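Local coordinates for protein positive phenol-degradative gene regulator (Ralstonia sp. E2, PDB 5FRY) that senses phenolic compounds through this zinc-binding domain and, as a probable ATP-dependent enhancer-binding activator, turns on transcription of phenol-degradation genes, at residues Glu131-Gly136 with Trp152-Tyr157; Ala148-Met153 with Leu175-Cys180. All coordinates share one frame; numbering follows the deposited sequence.

Contact 1: Glu131-Gly136 with Trp152-Tyr157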
# COMPACT_ATOMS: atom_id res chain seq x y z
N GLU A 131 10.31 -14.41 7.79
CA GLU A 131 9.24 -15.39 7.72
C GLU A 131 7.91 -14.76 7.32
O GLU A 131 7.54 -13.67 7.78
CB GLU A 131 9.10 -16.10 9.07
CG GLU A 131 10.35 -16.87 9.46
CD GLU A 131 10.21 -17.55 10.81
OE1 GLU A 131 9.69 -18.69 10.86
OE2 GLU A 131 10.61 -16.94 11.83
N ASP A 132 7.20 -15.47 6.44
CA ASP A 132 5.89 -15.04 5.97
C ASP A 132 5.98 -13.70 5.25
O ASP A 132 5.10 -12.86 5.39
CB ASP A 132 4.91 -14.93 7.14
CG ASP A 132 4.64 -16.26 7.80
OD1 ASP A 132 4.70 -17.31 7.11
OD2 ASP A 132 4.38 -16.26 9.03
N SER A 133 7.06 -13.51 4.49
CA SER A 133 7.20 -12.29 3.71
C SER A 133 5.98 -12.18 2.81
O SER A 133 5.59 -13.15 2.16
CB SER A 133 8.50 -12.28 2.91
OG SER A 133 8.34 -12.97 1.69
N PHE A 134 5.34 -11.02 2.81
CA PHE A 134 4.12 -10.88 2.03
C PHE A 134 4.45 -10.86 0.55
O PHE A 134 3.70 -11.33 -0.30
CB PHE A 134 3.37 -9.61 2.40
CG PHE A 134 3.73 -8.44 1.54
CD1 PHE A 134 4.87 -7.70 1.81
CD2 PHE A 134 2.97 -8.11 0.43
CE1 PHE A 134 5.23 -6.63 1.02
CE2 PHE A 134 3.33 -7.04 -0.38
CZ PHE A 134 4.46 -6.31 -0.09
N GLU A 135 5.61 -10.29 0.22
CA GLU A 135 5.91 -9.97 -1.16
C GLU A 135 6.22 -11.26 -1.94
O GLU A 135 5.80 -11.41 -3.11
CB GLU A 135 7.08 -8.99 -1.23
CG GLU A 135 7.24 -8.36 -2.58
CD GLU A 135 8.28 -7.27 -2.54
OE1 GLU A 135 8.94 -7.16 -1.50
OE2 GLU A 135 8.43 -6.56 -3.56
N GLY A 136 6.90 -12.19 -1.28
CA GLY A 136 7.22 -13.47 -1.89
C GLY A 136 5.94 -14.29 -2.06
O GLY A 136 5.73 -14.93 -3.08
N TRP A 152 11.41 -7.55 -3.49
CA TRP A 152 11.99 -6.29 -3.92
C TRP A 152 11.77 -5.07 -3.01
O TRP A 152 12.74 -4.38 -2.64
CB TRP A 152 11.47 -5.95 -5.33
CG TRP A 152 11.67 -7.07 -6.31
CD1 TRP A 152 12.63 -8.04 -6.28
CD2 TRP A 152 10.86 -7.34 -7.47
NE1 TRP A 152 12.49 -8.89 -7.35
CE2 TRP A 152 11.41 -8.49 -8.09
CE3 TRP A 152 9.74 -6.73 -8.04
CZ2 TRP A 152 10.86 -9.03 -9.26
CZ3 TRP A 152 9.20 -7.28 -9.20
CH2 TRP A 152 9.76 -8.41 -9.79
N MET A 153 10.50 -4.78 -2.68
CA MET A 153 10.15 -3.69 -1.77
C MET A 153 10.65 -3.97 -0.38
O MET A 153 10.99 -3.03 0.34
CB MET A 153 8.64 -3.46 -1.74
CG MET A 153 8.18 -2.13 -1.14
SD MET A 153 6.36 -2.12 -1.02
CE MET A 153 5.97 -3.28 -2.28
N GLN A 154 10.65 -5.25 0.03
CA GLN A 154 11.15 -5.58 1.36
C GLN A 154 12.63 -5.29 1.44
O GLN A 154 13.11 -4.78 2.45
CB GLN A 154 10.90 -7.04 1.69
CG GLN A 154 9.43 -7.29 2.02
CD GLN A 154 9.10 -8.74 2.16
OE1 GLN A 154 7.95 -9.13 2.02
NE2 GLN A 154 10.12 -9.56 2.47
N ILE A 155 13.35 -5.63 0.37
CA ILE A 155 14.80 -5.34 0.30
C ILE A 155 15.11 -3.84 0.24
O ILE A 155 15.98 -3.35 0.96
CB ILE A 155 15.44 -6.01 -0.94
CG1 ILE A 155 15.63 -7.50 -0.69
CG2 ILE A 155 16.76 -5.33 -1.29
CD1 ILE A 155 16.60 -7.81 0.42
N GLY A 156 14.40 -3.12 -0.63
CA GLY A 156 14.55 -1.68 -0.73
C GLY A 156 14.42 -1.03 0.64
O GLY A 156 15.17 -0.10 1.00
N TYR A 157 13.47 -1.54 1.40
CA TYR A 157 13.17 -1.03 2.73
C TYR A 157 14.36 -1.21 3.66
O TYR A 157 14.77 -0.24 4.34
CB TYR A 157 11.92 -1.70 3.28
CG TYR A 157 11.56 -1.24 4.68
CD1 TYR A 157 12.33 -1.64 5.78
CD2 TYR A 157 10.49 -0.38 4.89
CE1 TYR A 157 12.03 -1.22 7.05
CE2 TYR A 157 10.17 0.04 6.17
CZ TYR A 157 10.94 -0.39 7.24
OH TYR A 157 10.64 0.00 8.53
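The ring of F134 meets M153 at its edge: the methyl M153 CE lies near the ring plane, 4.0 Å from F134 CZ, and the two side chains cross at about a right angle. One face of the same ring carries E135 CB, displaced toward the rim. The Q154 and F134 side chains slide past each other in opposite directions, amide and ring planes 43° apart; Q154 OE1 lies 3.4 Å from F134 CD1. Q154 OE1 accepts a hydrogen bond from E135 N (3.2 Å), the donor tilted 29° from the carbonyl plane, while Q154 NE2 rests 3.2 Å from S133 CB.

E135 returns the bond. Its CG stands anti to the backbone N (chi1 -166°), and the chain beyond is extended; the carboxylate meets the first turn of helix 152-166, where E135 OE2 accepts from M153 N at 2.9 Å and E135 OE1 from Q154 N at 3.0 Å. Both oxygens use their syn lone pairs, so two adjacent N-H groups fix the carboxylate's rotation. Its negative charge would interact favourably with the helix dipole at this N-terminal end, although OE2 also forms a salt bridge with R51. S133 N-caps helix 134-143 through a weak bond from G136 N to S133 OG. The contact thus joins the starts of two V4R-domain helices, with M153 packing onto helix 60-84 and Q154 touching W130 of strand 123-131.

Contact 2: Ala148-Met153 with Leu175-Cys180. With ZN (zinc ion), chain C.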
# COMPACT_ATOMS: atom_id res chain seq x y z
N ALA A 148 14.62 -16.12 -9.52
CA ALA A 148 15.49 -15.30 -8.65
C ALA A 148 14.67 -14.53 -7.61
O ALA A 148 13.49 -14.24 -7.84
CB ALA A 148 16.34 -14.34 -9.47
N PRO A 149 15.29 -14.21 -6.45
CA PRO A 149 14.72 -13.45 -5.33
C PRO A 149 13.77 -12.33 -5.75
O PRO A 149 14.07 -11.51 -6.62
CB PRO A 149 15.95 -12.87 -4.63
CG PRO A 149 17.16 -13.32 -5.50
CD PRO A 149 16.70 -14.52 -6.20
N VAL A 150 12.61 -12.31 -5.09
CA VAL A 150 11.48 -11.49 -5.51
C VAL A 150 10.99 -10.48 -4.45
O VAL A 150 10.12 -9.67 -4.75
CB VAL A 150 10.26 -12.39 -5.90
CG1 VAL A 150 10.61 -13.26 -7.10
CG2 VAL A 150 9.84 -13.24 -4.74
N CYS A 151 11.50 -10.53 -3.22
CA CYS A 151 11.03 -9.58 -2.20
C CYS A 151 11.68 -8.18 -2.35
O CYS A 151 12.35 -7.69 -1.44
CB CYS A 151 11.26 -10.15 -0.80
SG CYS A 151 10.35 -11.70 -0.58
N TRP A 152 11.41 -7.55 -3.49
CA TRP A 152 11.99 -6.29 -3.92
C TRP A 152 11.77 -5.07 -3.01
O TRP A 152 12.74 -4.38 -2.64
CB TRP A 152 11.47 -5.95 -5.33
CG TRP A 152 11.67 -7.07 -6.31
CD1 TRP A 152 12.63 -8.04 -6.28
CD2 TRP A 152 10.86 -7.34 -7.47
NE1 TRP A 152 12.49 -8.89 -7.35
CE2 TRP A 152 11.41 -8.49 -8.09
CE3 TRP A 152 9.74 -6.73 -8.04
CZ2 TRP A 152 10.86 -9.03 -9.26
CZ3 TRP A 152 9.20 -7.28 -9.20
CH2 TRP A 152 9.76 -8.41 -9.79
N MET A 153 10.50 -4.78 -2.68
CA MET A 153 10.15 -3.69 -1.77
C MET A 153 10.65 -3.97 -0.38
O MET A 153 10.99 -3.03 0.34
CB MET A 153 8.64 -3.46 -1.74
CG MET A 153 8.18 -2.13 -1.14
SD MET A 153 6.36 -2.12 -1.02
CE MET A 153 5.97 -3.28 -2.28
N LEU A 175 19.60 -13.75 0.20
CA LEU A 175 20.40 -14.96 -0.02
C LEU A 175 19.51 -16.18 -0.31
O LEU A 175 19.88 -17.09 -1.05
CB LEU A 175 21.30 -15.25 1.18
CG LEU A 175 22.29 -14.13 1.55
CD1 LEU A 175 23.37 -14.65 2.49
CD2 LEU A 175 22.89 -13.47 0.33
N GLU A 176 18.33 -16.17 0.30
CA GLU A 176 17.31 -17.19 0.09
C GLU A 176 15.94 -16.51 0.14
O GLU A 176 15.81 -15.44 0.74
CB GLU A 176 17.42 -18.29 1.15
CG GLU A 176 18.84 -18.83 1.31
CD GLU A 176 19.05 -19.60 2.61
OE1 GLU A 176 18.05 -19.96 3.27
OE2 GLU A 176 20.23 -19.85 2.96
N CYS A 177 14.94 -17.12 -0.48
CA CYS A 177 13.63 -16.48 -0.57
C CYS A 177 12.51 -17.48 -0.85
O CYS A 177 12.68 -18.40 -1.65
CB CYS A 177 13.64 -15.42 -1.66
SG CYS A 177 12.03 -14.69 -1.93
N VAL A 178 11.36 -17.26 -0.21
CA VAL A 178 10.20 -18.13 -0.39
C VAL A 178 9.70 -18.13 -1.82
O VAL A 178 9.28 -19.17 -2.35
CB VAL A 178 9.04 -17.69 0.52
CG1 VAL A 178 9.41 -17.94 1.97
CG2 VAL A 178 8.71 -16.22 0.27
N GLY A 179 9.72 -16.97 -2.44
CA GLY A 179 9.26 -16.82 -3.81
C GLY A 179 9.97 -17.76 -4.76
O GLY A 179 9.45 -18.07 -5.82
N CYS A 180 11.14 -18.24 -4.35
CA CYS A 180 11.96 -19.10 -5.21
C CYS A 180 11.84 -20.59 -4.86
O CYS A 180 12.39 -21.43 -5.57
CB CYS A 180 13.43 -18.68 -5.16
SG CYS A 180 13.79 -17.16 -6.06
ZN ZN C . 11.96 -13.18 -0.35
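Zinc draws C151 and C177 together: C151 SG and C177 SG each bind the ion at 2.2 Å. The two SG atoms stand 3.7 Å apart, a separation set by their shared metal. They reach it by different torsions: C177 SG is anti to its backbone N (chi1 175°), whereas C151 SG is anti to its carbonyl carbon, beside the N. E174 and C185 complete the four-residue site.

Beside the metal, V150 CG2 wedges against the 3-10 turn, 3.7 Å from G179 CA and 3.8 Å from C177 SG. G179 has no side chain, so the methyl reaches its CA directly. Farther out, C180 SG does not bind the zinc; it lies against the backbone joining A148 to P149, 3.2 Å from A148 C, and also touches P149 CD.

Within 148-153, W152 NE1 donates to P149 O at 3.1 Å, in the carbonyl plane on a lone pair, tying the indole back to the approach loop. C151 is the centre of an inverse gamma turn and occupies the N-cap position of helix 152-166. Through zinc, C151 SG links that helix start to the turn after strand 170-176, in a Cys3Glu zinc site, probably structural, of the V4R domain.

Overall arrangement
Contacts 1 and 2 have centres about 8 Å apart and both belong to the V4R domain. They share W152 and M153 at the start of helix 152-166; along the chain the order is 131-136, 148-153 running into 152-157, then 175-180. The two also touch directly, S133 OG lying 3.3 Å from C151 SG. The start of helix 152-166 is therefore held from the preceding helix, 134-143, in contact 1 and from the turn after strand 170-176 through zinc in contact 2. Because Y157 on this helix lines the dimethylphenol pocket, the metal site and the sensory pocket are joined by one continuous element.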